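Local coordinates for protein beta-hexosaminidase (Neisseria gonorrhoeae, PDB 6JTJ) that probably cleaves terminal beta-1,4-linked N-acetylglucosamine from peptide-linked peptidoglycan fragments during cell-wall recycling, as a family 3 glycoside hydrolase, at residues A52-T57 with I82-T87; E91-R96 with G158-F163; I130-G135 with S181-P186; L150-S155 with M369-A374. All coordinates share one frame; numbering follows the deposited sequence.

Contact 1. Residues A52-T57 with I82-T87; sequences AAFRLT and IEQLKT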
loop_
_atom_site.group_PDB
_atom_site.type_symbol
_atom_site.label_atom_id
_atom_site.label_comp_id
_atom_site.label_asym_id
_atom_site.label_seq_id
_atom_site.Cartn_x
_atom_site.Cartn_y
_atom_site.Cartn_z
ATOM N N ALA C 52 0.523 -16.907 16.043
ATOM C CA ALA C 52 0.543 -15.639 16.755
ATOM C C ALA C 52 1.932 -15.096 16.995
ATOM O O ALA C 52 2.175 -13.900 16.803
ATOM C CB ALA C 52 -0.200 -15.784 18.071
ATOM N N ALA C 53 2.849 -15.944 17.428
ATOM C CA ALA C 53 4.129 -15.443 17.926
ATOM C C ALA C 53 5.288 -16.383 17.618
ATOM O O ALA C 53 5.335 -16.967 16.528
ATOM C CB ALA C 53 4.015 -15.136 19.425
ATOM N N PHE C 54 6.226 -16.534 18.549
ATOM C CA PHE C 54 7.503 -17.179 18.246
ATOM C C PHE C 54 7.496 -18.713 18.359
ATOM O O PHE C 54 8.325 -19.378 17.735
ATOM C CB PHE C 54 8.592 -16.602 19.147
ATOM C CG PHE C 54 8.640 -15.095 19.155
ATOM C CD1 PHE C 54 8.777 -14.382 17.965
ATOM C CD2 PHE C 54 8.550 -14.391 20.346
ATOM C CE1 PHE C 54 8.822 -12.998 17.966
ATOM C CE2 PHE C 54 8.602 -13.003 20.356
ATOM C CZ PHE C 54 8.738 -12.308 19.166
ATOM N N ARG C 55 6.573 -19.261 19.146
ATOM C CA ARG C 55 6.481 -20.702 19.380
ATOM C C ARG C 55 5.028 -21.113 19.395
ATOM O O ARG C 55 4.172 -20.333 19.787
ATOM C CB ARG C 55 7.102 -21.062 20.732
ATOM C CG ARG C 55 8.600 -20.800 20.847
ATOM C CD ARG C 55 9.414 -21.568 19.810
ATOM N NE ARG C 55 9.131 -23.010 19.819
ATOM C CZ ARG C 55 9.618 -23.878 20.709
ATOM N NH1 ARG C 55 10.421 -23.470 21.688
ATOM N NH2 ARG C 55 9.300 -25.167 20.624
ATOM N N LEU C 56 4.737 -22.334 18.964
ATOM C CA LEU C 56 3.354 -22.794 18.929
ATOM C C LEU C 56 2.785 -22.933 20.327
ATOM O O LEU C 56 3.462 -23.421 21.222
ATOM C CB LEU C 56 3.248 -24.154 18.245
ATOM C CG LEU C 56 3.661 -24.271 16.782
ATOM C CD1 LEU C 56 3.391 -25.687 16.292
ATOM C CD2 LEU C 56 2.956 -23.243 15.908
ATOM N N THR C 57 1.550 -22.482 20.507
ATOM C CA THR C 57 0.796 -22.797 21.695
ATOM C C THR C 57 0.101 -24.127 21.458
ATOM O O THR C 57 0.043 -24.618 20.334
ATOM C CB THR C 57 -0.291 -21.758 21.992
ATOM O OG1 THR C 57 -1.269 -21.782 20.944
ATOM C CG2 THR C 57 0.315 -20.360 22.150
ATOM N N ILE C 82 17.237 -16.497 14.065
ATOM C CA ILE C 82 17.324 -17.690 13.232
ATOM C C ILE C 82 17.100 -19.003 13.994
ATOM O O ILE C 82 16.431 -19.904 13.495
ATOM C CB ILE C 82 18.677 -17.730 12.507
ATOM C CG1 ILE C 82 18.783 -16.493 11.580
ATOM C CG2 ILE C 82 18.869 -19.067 11.805
ATOM C CD1 ILE C 82 19.128 -16.753 10.126
ATOM N N GLU C 83 17.656 -19.113 15.196
ATOM C CA GLU C 83 17.539 -20.350 15.954
ATOM C C GLU C 83 16.104 -20.560 16.442
ATOM O O GLU C 83 15.561 -21.665 16.348
ATOM C CB GLU C 83 18.580 -20.398 17.094
ATOM C CG GLU C 83 20.021 -20.590 16.590
ATOM C CD GLU C 83 20.184 -21.760 15.612
ATOM O OE1 GLU C 83 19.782 -22.902 15.954
ATOM O OE2 GLU C 83 20.712 -21.548 14.492
ATOM N N GLN C 84 15.465 -19.498 16.917
ATOM C CA GLN C 84 14.049 -19.591 17.268
ATOM C C GLN C 84 13.191 -19.990 16.046
ATOM O O GLN C 84 12.301 -20.847 16.151
ATOM C CB GLN C 84 13.573 -18.283 17.917
ATOM C CG GLN C 84 12.064 -18.066 17.923
ATOM C CD GLN C 84 11.559 -17.445 16.628
ATOM O OE1 GLN C 84 12.268 -16.660 15.988
ATOM N NE2 GLN C 84 10.347 -17.816 16.220
ATOM N N LEU C 85 13.478 -19.390 14.889
ATOM C CA LEU C 85 12.711 -19.677 13.666
ATOM C C LEU C 85 12.814 -21.152 13.283
ATOM O O LEU C 85 11.818 -21.784 12.932
ATOM C CB LEU C 85 13.176 -18.784 12.502
ATOM C CG LEU C 85 12.451 -18.942 11.150
ATOM C CD1 LEU C 85 10.968 -18.660 11.306
ATOM C CD2 LEU C 85 13.053 -18.035 10.083
ATOM N N LYS C 86 14.024 -21.687 13.351
ATOM C CA LYS C 86 14.258 -23.106 13.071
ATOM C C LYS C 86 13.454 -24.008 13.987
ATOM O O LYS C 86 12.905 -25.005 13.545
ATOM C CB LYS C 86 15.736 -23.438 13.205
ATOM C CG LYS C 86 16.575 -22.879 12.074
ATOM C CD LYS C 86 18.057 -22.949 12.400
ATOM C CE LYS C 86 18.885 -22.870 11.137
ATOM N NZ LYS C 86 20.301 -22.524 11.412
ATOM N N THR C 87 13.401 -23.651 15.261
ATOM C CA THR C 87 12.622 -24.403 16.237
ATOM C C THR C 87 11.137 -24.337 15.893
ATOM O O THR C 87 10.427 -25.341 15.951
ATOM C CB THR C 87 12.823 -23.825 17.653
ATOM O OG1 THR C 87 14.221 -23.649 17.894
ATOM C CG2 THR C 87 12.256 -24.741 18.700
#
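This is a surface contact in which the irregular loop 52-57, between strand 47-49 and helix 58-64, meets the first two turns of helix 82-94. It buries 201 Å² and rests on two pairs, Phe-54 with Gln-84 and Arg-55 with Thr-87. In the first, the amide NE2 of Gln-84 donates to the backbone O of Phe-54 at 3.0 Å. The N-H...O angle of 164° makes this bond nearly straight, and NE2 lies in the carbonyl plane on a lone pair, while the acceptor stays close to the amide plane of Gln-84. The same NE2 passes 3.6 Å from Phe-54 CB and approaches the ring obliquely. NE2 also donates to Asn-78 O and OE1 accepts from Gln-80 N, so both ends of the amide are engaged and its rotation is fixed.

Strands 47-49, 69-74 and 101-108 run side by side in parallel, part of the (beta/alpha)8 barrel of family 3 glycosidases. The contact therefore ties the loop leaving one barrel strand to the helix that follows the neighbouring strand.

The second pair is apolar against flat. Thr-87 CG2 sits over the centre of one face of the Arg-55 guanidinium, 3.4 Å from CZ. Arg-55 reaches it through a chain bent at both chi2 (-59°) and chi3 (-53°), which folds the guanidinium toward the helix, where its NE is held by a salt bridge to Glu-91. The other branch of Thr-87, OG1, turns back to its own helix and donates to Glu-83 O at 2.8 Å, leaving the methyl to cover the arginine.

Contact 2. Residues E91-R96 with G158-F163; sequences EIKALR and GIDLSF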
loop_
_atom_site.group_PDB
_atom_site.type_symbol
_atom_site.label_atom_id
_atom_site.label_comp_id
_atom_site.label_asym_id
_atom_site.label_seq_id
_atom_site.Cartn_x
_atom_site.Cartn_y
_atom_site.Cartn_z
ATOM N N GLU C 91 8.872 -27.597 14.719
ATOM C CA GLU C 91 7.695 -28.036 15.456
ATOM C C GLU C 91 6.420 -27.977 14.608
ATOM O O GLU C 91 5.530 -28.786 14.795
ATOM C CB GLU C 91 7.546 -27.286 16.792
ATOM C CG GLU C 91 7.110 -25.837 16.705
ATOM C CD GLU C 91 7.013 -25.170 18.066
ATOM O OE1 GLU C 91 6.876 -25.905 19.051
ATOM O OE2 GLU C 91 7.079 -23.921 18.175
ATOM N N ILE C 92 6.334 -27.038 13.671
ATOM C CA ILE C 92 5.223 -27.030 12.718
ATOM C C ILE C 92 5.252 -28.281 11.841
ATOM O O ILE C 92 4.218 -28.901 11.602
ATOM C CB ILE C 92 5.252 -25.766 11.816
ATOM C CG1 ILE C 92 4.832 -24.539 12.633
ATOM C CG2 ILE C 92 4.336 -25.924 10.608
ATOM C CD1 ILE C 92 5.233 -23.215 12.019
ATOM N N LYS C 93 6.429 -28.617 11.340
ATOM C CA LYS C 93 6.584 -29.748 10.436
ATOM C C LYS C 93 6.345 -31.081 11.144
ATOM O O LYS C 93 5.836 -32.024 10.544
ATOM C CB LYS C 93 7.970 -29.735 9.785
ATOM C CG LYS C 93 8.222 -28.509 8.917
ATOM C CD LYS C 93 9.026 -28.820 7.667
ATOM C CE LYS C 93 8.926 -27.693 6.631
ATOM N NZ LYS C 93 7.686 -27.730 5.777
ATOM N N ALA C 94 6.704 -31.147 12.425
ATOM C CA ALA C 94 6.572 -32.380 13.205
ATOM C C ALA C 94 5.126 -32.809 13.443
ATOM O O ALA C 94 4.880 -33.962 13.774
ATOM C CB ALA C 94 7.296 -32.232 14.538
ATOM N N LEU C 95 4.172 -31.894 13.293
ATOM C CA LEU C 95 2.789 -32.189 13.642
ATOM C C LEU C 95 2.144 -33.260 12.783
ATOM O O LEU C 95 1.282 -33.993 13.267
ATOM C CB LEU C 95 1.926 -30.928 13.575
ATOM C CG LEU C 95 2.220 -29.850 14.615
ATOM C CD1 LEU C 95 1.385 -28.622 14.285
ATOM C CD2 LEU C 95 1.942 -30.328 16.037
ATOM N N ARG C 96 2.530 -33.340 11.515
ATOM C CA ARG C 96 1.822 -34.196 10.574
ATOM C C ARG C 96 2.608 -34.387 9.308
ATOM O O ARG C 96 3.618 -33.733 9.095
ATOM C CB ARG C 96 0.440 -33.614 10.242
ATOM C CG ARG C 96 0.481 -32.163 9.761
ATOM C CD ARG C 96 -0.882 -31.478 9.779
ATOM N NE ARG C 96 -1.672 -31.774 8.589
ATOM C CZ ARG C 96 -2.885 -31.283 8.357
ATOM N NH1 ARG C 96 -3.465 -30.462 9.242
ATOM N NH2 ARG C 96 -3.536 -31.624 7.243
ATOM N N GLY C 158 13.988 -23.737 7.389
ATOM C CA GLY C 158 12.848 -24.651 7.260
ATOM C C GLY C 158 11.649 -24.085 6.520
ATOM O O GLY C 158 10.555 -24.636 6.617
ATOM N N ILE C 159 11.853 -22.994 5.784
ATOM C CA ILE C 159 10.797 -22.345 5.017
ATOM C C ILE C 159 10.734 -23.032 3.663
ATOM O O ILE C 159 11.761 -23.387 3.111
ATOM C CB ILE C 159 11.107 -20.855 4.785
ATOM C CG1 ILE C 159 11.378 -20.117 6.117
ATOM C CG2 ILE C 159 10.000 -20.191 3.994
ATOM C CD1 ILE C 159 10.215 -20.029 7.062
ATOM N N ASP C 160 9.543 -23.217 3.114
ATOM C CA ASP C 160 9.434 -23.865 1.796
ATOM C C ASP C 160 9.527 -22.896 0.621
ATOM O O ASP C 160 10.153 -23.198 -0.388
ATOM C CB ASP C 160 8.135 -24.648 1.698
ATOM C CG ASP C 160 8.132 -25.857 2.597
ATOM O OD1 ASP C 160 8.892 -26.804 2.310
ATOM O OD2 ASP C 160 7.362 -25.864 3.572
ATOM N N LEU C 161 8.888 -21.738 0.770
ATOM C CA LEU C 161 8.592 -20.859 -0.349
ATOM C C LEU C 161 8.528 -19.406 0.119
ATOM O O LEU C 161 7.966 -19.117 1.183
ATOM C CB LEU C 161 7.230 -21.266 -0.888
ATOM C CG LEU C 161 6.518 -20.423 -1.936
ATOM C CD1 LEU C 161 7.086 -20.705 -3.309
ATOM C CD2 LEU C 161 5.054 -20.752 -1.933
ATOM N N SER C 162 9.087 -18.506 -0.680
ATOM C CA SER C 162 8.793 -17.073 -0.566
ATOM C C SER C 162 7.780 -16.657 -1.630
ATOM O O SER C 162 7.840 -17.121 -2.769
ATOM C CB SER C 162 10.053 -16.241 -0.738
ATOM O OG SER C 162 9.745 -14.855 -0.707
ATOM N N PHE C 163 6.831 -15.808 -1.246
ATOM C CA PHE C 163 5.837 -15.299 -2.180
ATOM C C PHE C 163 6.462 -14.189 -3.037
ATOM O O PHE C 163 6.288 -13.016 -2.777
ATOM C CB PHE C 163 4.566 -14.811 -1.441
ATOM C CG PHE C 163 3.751 -15.921 -0.797
ATOM C CD1 PHE C 163 3.439 -17.071 -1.506
ATOM C CD2 PHE C 163 3.281 -15.822 0.507
ATOM C CE1 PHE C 163 2.674 -18.083 -0.933
ATOM C CE2 PHE C 163 2.507 -16.836 1.078
ATOM C CZ PHE C 163 2.200 -17.963 0.354
#
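Lys-93 on helix 82-94 reaches across to Gly-158 and Asp-160, just ahead of strand 161-162. Its CB already points toward the second segment. From there CG and CD carry the chain over, bent at chi2 (-143°), with the side chain also touching Glu-99. CE is the first atom to make contact, lying 3.5 Å from Gly-158 O. A further bend at chi4 (-82°) turns NZ to the carboxylate of Asp-160, where it forms a salt bridge and hydrogen bond to OD2 at 2.9 Å. The ammonium comes in on the syn side of OD2, the side of the other oxygen, yet OD1 stays 3.8 Å from NZ, so the grip is one-sided and not forked. The two side chains approach from opposite directions. NZ has a second acceptor in Leu-100 O.

Gly-158, with phi 90°, closes helix 136-155 in a Schellman motif. The chain then runs into the short strand 161-162, which pairs in parallel with strand 101-108 of the barrel. The contact thus links the outer helix 82-94 to the turn that feeds this barrel strand.

Asp-160 is buried, and its carboxylate is also served by the backbone: OD2 accepts from Ile-102 N and OD1 from Asn-355 N. Three donors, one of them cationic, around an enclosed carboxylate would be expected to favour its ionised form.

Contact 3. Residues I130-G135 with S181-P186; sequences IWDKDG and SFHRNP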
loop_
_atom_site.group_PDB
_atom_site.type_symbol
_atom_site.label_atom_id
_atom_site.label_comp_id
_atom_site.label_asym_id
_atom_site.label_seq_id
_atom_site.Cartn_x
_atom_site.Cartn_y
_atom_site.Cartn_z
ATOM N N ILE C 130 19.614 -1.722 -12.877
ATOM C CA ILE C 130 20.804 -2.362 -13.428
ATOM C C ILE C 130 20.556 -2.715 -14.897
ATOM O O ILE C 130 21.423 -2.529 -15.736
ATOM C CB ILE C 130 21.188 -3.628 -12.648
ATOM C CG1 ILE C 130 21.658 -3.261 -11.255
ATOM C CG2 ILE C 130 22.290 -4.385 -13.372
ATOM C CD1 ILE C 130 21.846 -4.434 -10.316
ATOM N N TRP C 131 19.352 -3.174 -15.217
ATOM C CA TRP C 131 18.987 -3.480 -16.600
ATOM C C TRP C 131 19.166 -2.252 -17.491
ATOM O O TRP C 131 19.792 -2.328 -18.554
ATOM C CB TRP C 131 17.536 -3.978 -16.658
ATOM C CG TRP C 131 16.939 -4.191 -18.005
ATOM C CD1 TRP C 131 16.503 -3.248 -18.860
ATOM C CD2 TRP C 131 16.646 -5.453 -18.621
ATOM N NE1 TRP C 131 15.980 -3.827 -19.992
ATOM C CE2 TRP C 131 16.070 -5.184 -19.869
ATOM C CE3 TRP C 131 16.846 -6.783 -18.243
ATOM C CZ2 TRP C 131 15.657 -6.183 -20.734
ATOM C CZ3 TRP C 131 16.441 -7.789 -19.123
ATOM C CH2 TRP C 131 15.852 -7.476 -20.344
ATOM N N ASP C 132 18.596 -1.130 -17.064
ATOM C CA ASP C 132 18.679 0.105 -17.828
ATOM C C ASP C 132 20.120 0.612 -17.974
ATOM O O ASP C 132 20.483 1.109 -19.019
ATOM C CB ASP C 132 17.844 1.204 -17.175
ATOM C CG ASP C 132 16.359 0.977 -17.320
ATOM O OD1 ASP C 132 15.943 0.160 -18.164
ATOM O OD2 ASP C 132 15.603 1.625 -16.583
ATOM N N LYS C 133 20.915 0.477 -16.924
ATOM C CA LYS C 133 22.232 1.094 -16.860
ATOM C C LYS C 133 23.362 0.200 -17.378
ATOM O O LYS C 133 24.180 0.655 -18.164
ATOM C CB LYS C 133 22.541 1.491 -15.421
ATOM C CG LYS C 133 23.722 2.432 -15.291
ATOM C CD LYS C 133 24.303 2.402 -13.893
ATOM C CE LYS C 133 25.492 3.379 -13.807
ATOM N NZ LYS C 133 26.428 3.131 -12.678
ATOM N N ASP C 134 23.426 -1.041 -16.901
ATOM C CA ASP C 134 24.490 -1.971 -17.271
ATOM C C ASP C 134 24.044 -3.061 -18.236
ATOM O O ASP C 134 24.847 -3.895 -18.621
ATOM C CB ASP C 134 25.049 -2.642 -16.031
ATOM C CG ASP C 134 25.591 -1.659 -15.038
ATOM O OD1 ASP C 134 25.811 -0.495 -15.414
ATOM O OD2 ASP C 134 25.798 -2.056 -13.880
ATOM N N GLY C 135 22.776 -3.065 -18.629
ATOM C CA GLY C 135 22.278 -4.033 -19.606
ATOM C C GLY C 135 21.686 -5.317 -19.039
ATOM O O GLY C 135 21.873 -5.657 -17.871
ATOM N N SER C 181 8.067 -3.505 -8.113
ATOM C CA SER C 181 8.063 -3.934 -9.500
ATOM C C SER C 181 9.475 -3.808 -10.091
ATOM O O SER C 181 10.196 -2.849 -9.796
ATOM C CB SER C 181 7.083 -3.090 -10.301
ATOM O OG SER C 181 7.271 -3.239 -11.680
ATOM N N PHE C 182 9.859 -4.795 -10.912
ATOM C CA PHE C 182 11.165 -4.790 -11.560
ATOM C C PHE C 182 11.340 -3.580 -12.473
ATOM O O PHE C 182 12.392 -2.966 -12.469
ATOM C CB PHE C 182 11.359 -6.020 -12.448
ATOM C CG PHE C 182 11.631 -7.296 -11.709
ATOM C CD1 PHE C 182 12.857 -7.540 -11.115
ATOM C CD2 PHE C 182 10.656 -8.282 -11.627
ATOM C CE1 PHE C 182 13.109 -8.729 -10.457
ATOM C CE2 PHE C 182 10.911 -9.467 -10.981
ATOM C CZ PHE C 182 12.133 -9.694 -10.384
ATOM N N HIS C 183 10.310 -3.257 -13.246
ATOM C CA HIS C 183 10.470 -2.393 -14.408
ATOM C C HIS C 183 9.110 -2.069 -15.045
ATOM O O HIS C 183 8.115 -2.753 -14.793
ATOM C CB HIS C 183 11.368 -3.131 -15.430
ATOM C CG HIS C 183 12.099 -2.231 -16.372
ATOM N ND1 HIS C 183 11.555 -1.788 -17.551
ATOM C CD2 HIS C 183 13.360 -1.735 -16.328
ATOM C CE1 HIS C 183 12.434 -1.033 -18.183
ATOM N NE2 HIS C 183 13.534 -0.980 -17.457
ATOM N N ARG C 184 9.066 -1.025 -15.866
ATOM C CA ARG C 184 7.873 -0.678 -16.639
ATOM C C ARG C 184 7.591 -1.657 -17.784
ATOM O O ARG C 184 6.450 -1.911 -18.132
ATOM C CB ARG C 184 8.056 0.721 -17.237
ATOM C CG ARG C 184 6.874 1.221 -18.044
ATOM C CD ARG C 184 7.175 2.538 -18.759
ATOM N NE ARG C 184 5.978 3.025 -19.468
ATOM C CZ ARG C 184 4.993 3.760 -18.928
ATOM N NH1 ARG C 184 5.033 4.135 -17.649
ATOM N NH2 ARG C 184 3.955 4.130 -19.682
ATOM N N ASN C 185 8.644 -2.229 -18.333
ATOM C CA ASN C 185 8.590 -2.892 -19.623
ATOM C C ASN C 185 8.347 -4.378 -19.418
ATOM O O ASN C 185 9.129 -5.037 -18.756
ATOM C CB ASN C 185 9.918 -2.677 -20.380
ATOM C CG ASN C 185 9.869 -3.198 -21.818
ATOM O OD1 ASN C 185 9.590 -4.369 -22.067
ATOM N ND2 ASN C 185 10.133 -2.330 -22.762
ATOM N N PRO C 186 7.288 -4.912 -20.013
ATOM C CA PRO C 186 6.970 -6.343 -19.819
ATOM C C PRO C 186 8.096 -7.315 -20.156
ATOM O O PRO C 186 8.281 -8.299 -19.448
ATOM C CB PRO C 186 5.759 -6.567 -20.730
ATOM C CG PRO C 186 5.612 -5.345 -21.570
ATOM C CD PRO C 186 6.251 -4.219 -20.816
#
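His-183 NE2 donates to Asp-132 OD1 at 2.8 Å, with an N-H...O angle of 170°, the shortest polar bond of the contact. The carboxylate oxygen lies close to the plane of the imidazole, at its edge, and is met from its syn side, somewhat out of the carboxylate plane. The two flat groups are turned steeply against each other, and the side chains come together from opposite directions.

The opposite nitrogen of the ring is used as well. His-183 ND1 accepts a hydrogen bond from the backbone N of Asn-185 at 3.0 Å, again near the ring plane. With NE2 donating and ND1 accepting, the imidazole is held by bonds on both nitrogens, which fixes its rotation and is consistent with a neutral ring protonated on NE2. The chi1 of -155° sets CG roughly opposite the backbone N and sends the ring out toward helix 124-134. This His-carboxylate pair lies on the surface.

Beside the polar bond, Trp-131 CD1 comes within 4.0 Å of His-183 NE2. The five-membered ring of the indole and the imidazole have centroids 5.1 Å apart and planes at 60°, an oblique pair.

In the barrel fold, the loop 181-186 leads into helix 186-202, whose start is capped by Asn-185 OD1 bonding Glu-187 N. Trp-131 lies against two helices: it touches Ala-136 and Ala-139 of helix 136-155 and Ala-188 and Leu-192 of helix 186-202, so the last turn of helix 124-134 is packed against both.

Contact 4. Residues L150-S155 with M369-A374; sequences LATELS and MGFQAA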
loop_
_atom_site.group_PDB
_atom_site.type_symbol
_atom_site.label_atom_id
_atom_site.label_comp_id
_atom_site.label_asym_id
_atom_site.label_seq_id
_atom_site.Cartn_x
_atom_site.Cartn_y
_atom_site.Cartn_z
ATOM N N LEU C 150 18.228 -15.077 -1.322
ATOM C CA LEU C 150 16.911 -14.980 -0.716
ATOM C C LEU C 150 16.418 -16.361 -0.287
ATOM O O LEU C 150 16.055 -16.580 0.867
ATOM C CB LEU C 150 15.963 -14.351 -1.748
ATOM C CG LEU C 150 14.518 -14.019 -1.408
ATOM C CD1 LEU C 150 14.013 -13.076 -2.490
ATOM C CD2 LEU C 150 13.632 -15.257 -1.337
ATOM N N ALA C 151 16.406 -17.276 -1.244
ATOM C CA ALA C 151 15.847 -18.603 -1.028
ATOM C C ALA C 151 16.704 -19.437 -0.072
ATOM O O ALA C 151 16.174 -20.059 0.848
ATOM C CB ALA C 151 15.679 -19.331 -2.364
ATOM N N THR C 152 18.018 -19.427 -0.272
ATOM C CA THR C 152 18.902 -20.283 0.520
ATOM C C THR C 152 18.818 -19.955 2.009
ATOM O O THR C 152 18.713 -20.847 2.835
ATOM C CB THR C 152 20.361 -20.206 0.045
ATOM O OG1 THR C 152 20.444 -20.533 -1.350
ATOM C CG2 THR C 152 21.222 -21.195 0.833
ATOM N N GLU C 153 18.834 -18.675 2.354
ATOM C CA GLU C 153 18.806 -18.297 3.750
ATOM C C GLU C 153 17.499 -18.722 4.385
ATOM O O GLU C 153 17.468 -19.086 5.568
ATOM C CB GLU C 153 19.044 -16.788 3.909
ATOM C CG GLU C 153 20.446 -16.374 3.503
ATOM C CD GLU C 153 20.749 -14.895 3.707
ATOM O OE1 GLU C 153 19.870 -14.120 4.108
ATOM O OE2 GLU C 153 21.891 -14.489 3.442
ATOM N N LEU C 154 16.406 -18.656 3.620
ATOM C CA LEU C 154 15.116 -19.072 4.156
ATOM C C LEU C 154 15.041 -20.585 4.249
ATOM O O LEU C 154 14.499 -21.120 5.215
ATOM C CB LEU C 154 13.964 -18.550 3.298
ATOM C CG LEU C 154 13.653 -17.064 3.376
ATOM C CD1 LEU C 154 12.685 -16.713 2.259
ATOM C CD2 LEU C 154 13.069 -16.699 4.729
ATOM N N SER C 155 15.596 -21.265 3.254
ATOM C CA SER C 155 15.601 -22.723 3.241
ATOM C C SER C 155 16.322 -23.299 4.468
ATOM O O SER C 155 15.895 -24.297 5.029
ATOM C CB SER C 155 16.247 -23.240 1.961
ATOM O OG SER C 155 15.508 -22.860 0.823
ATOM N N MET C 369 32.453 -20.431 0.277
ATOM C CA MET C 369 32.879 -19.102 -0.113
ATOM C C MET C 369 32.003 -18.530 -1.217
ATOM O O MET C 369 31.777 -17.330 -1.258
ATOM C CB MET C 369 34.321 -19.140 -0.626
ATOM C CG MET C 369 34.909 -17.775 -1.014
ATOM S SD MET C 369 34.942 -16.588 0.371
ATOM C CE MET C 369 35.070 -15.033 -0.522
ATOM N N GLY C 370 31.599 -19.386 -2.153
ATOM C CA GLY C 370 30.745 -18.974 -3.274
ATOM C C GLY C 370 29.450 -18.340 -2.809
ATOM O O GLY C 370 29.055 -17.265 -3.286
ATOM N N PHE C 371 28.803 -18.999 -1.854
ATOM C CA PHE C 371 27.578 -18.472 -1.317
ATOM C C PHE C 371 27.798 -17.217 -0.470
ATOM O O PHE C 371 27.039 -16.251 -0.593
ATOM C CB PHE C 371 26.862 -19.495 -0.466
ATOM C CG PHE C 371 25.558 -18.996 0.010
ATOM C CD1 PHE C 371 24.462 -18.906 -0.877
ATOM C CD2 PHE C 371 25.432 -18.522 1.295
ATOM C CE1 PHE C 371 23.255 -18.414 -0.451
ATOM C CE2 PHE C 371 24.239 -18.028 1.711
ATOM C CZ PHE C 371 23.149 -17.977 0.852
ATOM N N GLN C 372 28.852 -17.213 0.347
ATOM C CA GLN C 372 29.198 -16.028 1.139
ATOM C C GLN C 372 29.486 -14.809 0.258
ATOM O O GLN C 372 29.128 -13.688 0.610
ATOM C CB GLN C 372 30.364 -16.298 2.086
ATOM C CG GLN C 372 29.959 -17.129 3.281
ATOM C CD GLN C 372 31.142 -17.505 4.188
ATOM O OE1 GLN C 372 31.448 -16.828 5.166
ATOM N NE2 GLN C 372 31.815 -18.581 3.839
ATOM N N ALA C 373 30.089 -15.035 -0.901
ATOM C CA ALA C 373 30.312 -13.944 -1.858
ATOM C C ALA C 373 28.996 -13.432 -2.429
ATOM O O ALA C 373 28.817 -12.216 -2.638
ATOM C CB ALA C 373 31.219 -14.413 -2.976
ATOM N N ALA C 374 28.084 -14.360 -2.741
ATOM C CA ALA C 374 26.762 -13.964 -3.231
ATOM C C ALA C 374 26.083 -13.081 -2.197
ATOM O O ALA C 374 25.517 -12.039 -2.548
ATOM C CB ALA C 374 25.918 -15.203 -3.549
#
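Phe-371 brings the leading end of its ring against Thr-152 and Glu-153, and all three side chains are buried. Its chi1 of -176° places CG opposite the backbone N and extends the ring straight across to helix 136-155, so that CE1 and CZ lead. CE1 comes to 3.4 Å from Thr-152 CB, and CZ to 3.8 Å from Thr-152 CG2. Thr-152 meets the ring obliquely.

Thr-152 takes a chi1 of -56°, which turns OG1 alongside its own backbone N to bond Arg-148 O one turn earlier, and sets CG2 opposite that N. The hydroxyl is thus satisfied within its helix, though OG1 still lies 3.6 Å from Phe-371 CE1.

Glu-153 stands at the ring edge, its CG 4.1 Å from Phe-371 CZ and near the ring plane. Beyond CG the chain is extended (chi2 -177°), carrying the carboxylate past the ring, where OE2 accepts from Thr-119 OG1 and from Gln-375 NE2. The acid therefore has polar partners while its CG methylene rests at the phenyl edge.

This is van der Waals packing of 128 Å², with no hydrogen bond between the two segments. Helix 136-155 is sandwiched: Leu-150 and Leu-154 touch strand 101-108, whereas Thr-152 and Glu-153 face helix 369-382. Helix 359-367 joins the outer layer, its Met-366 touching both Thr-152 and Phe-371.

How the contacts relate
Contacts 1 and 2 share helix 82-94, and their centres are 11 Å apart; they touch where Leu-56 N probably donates to Glu-91 OE2 at 2.9 Å. Contact 2 also touches contact 4: Ile-159 N probably bonds Leu-154 O at 3.3 Å, and Ser-162 packs on Leu-150 and Leu-154. Contact 3 stands apart, its centre 24 Å from that of contact 4 and 38 Å from that of contact 1. None of the touching residues is a sugar neighbour; the links are indirect. Phe-163 O of segment 158-163 bonds Lys-210 NZ, and the His-183 side chain lies about 11 Å from that of Arg-180. Lys-210 and Arg-180 adjoin N-acetylglucosamine and are predicted to bind substrate.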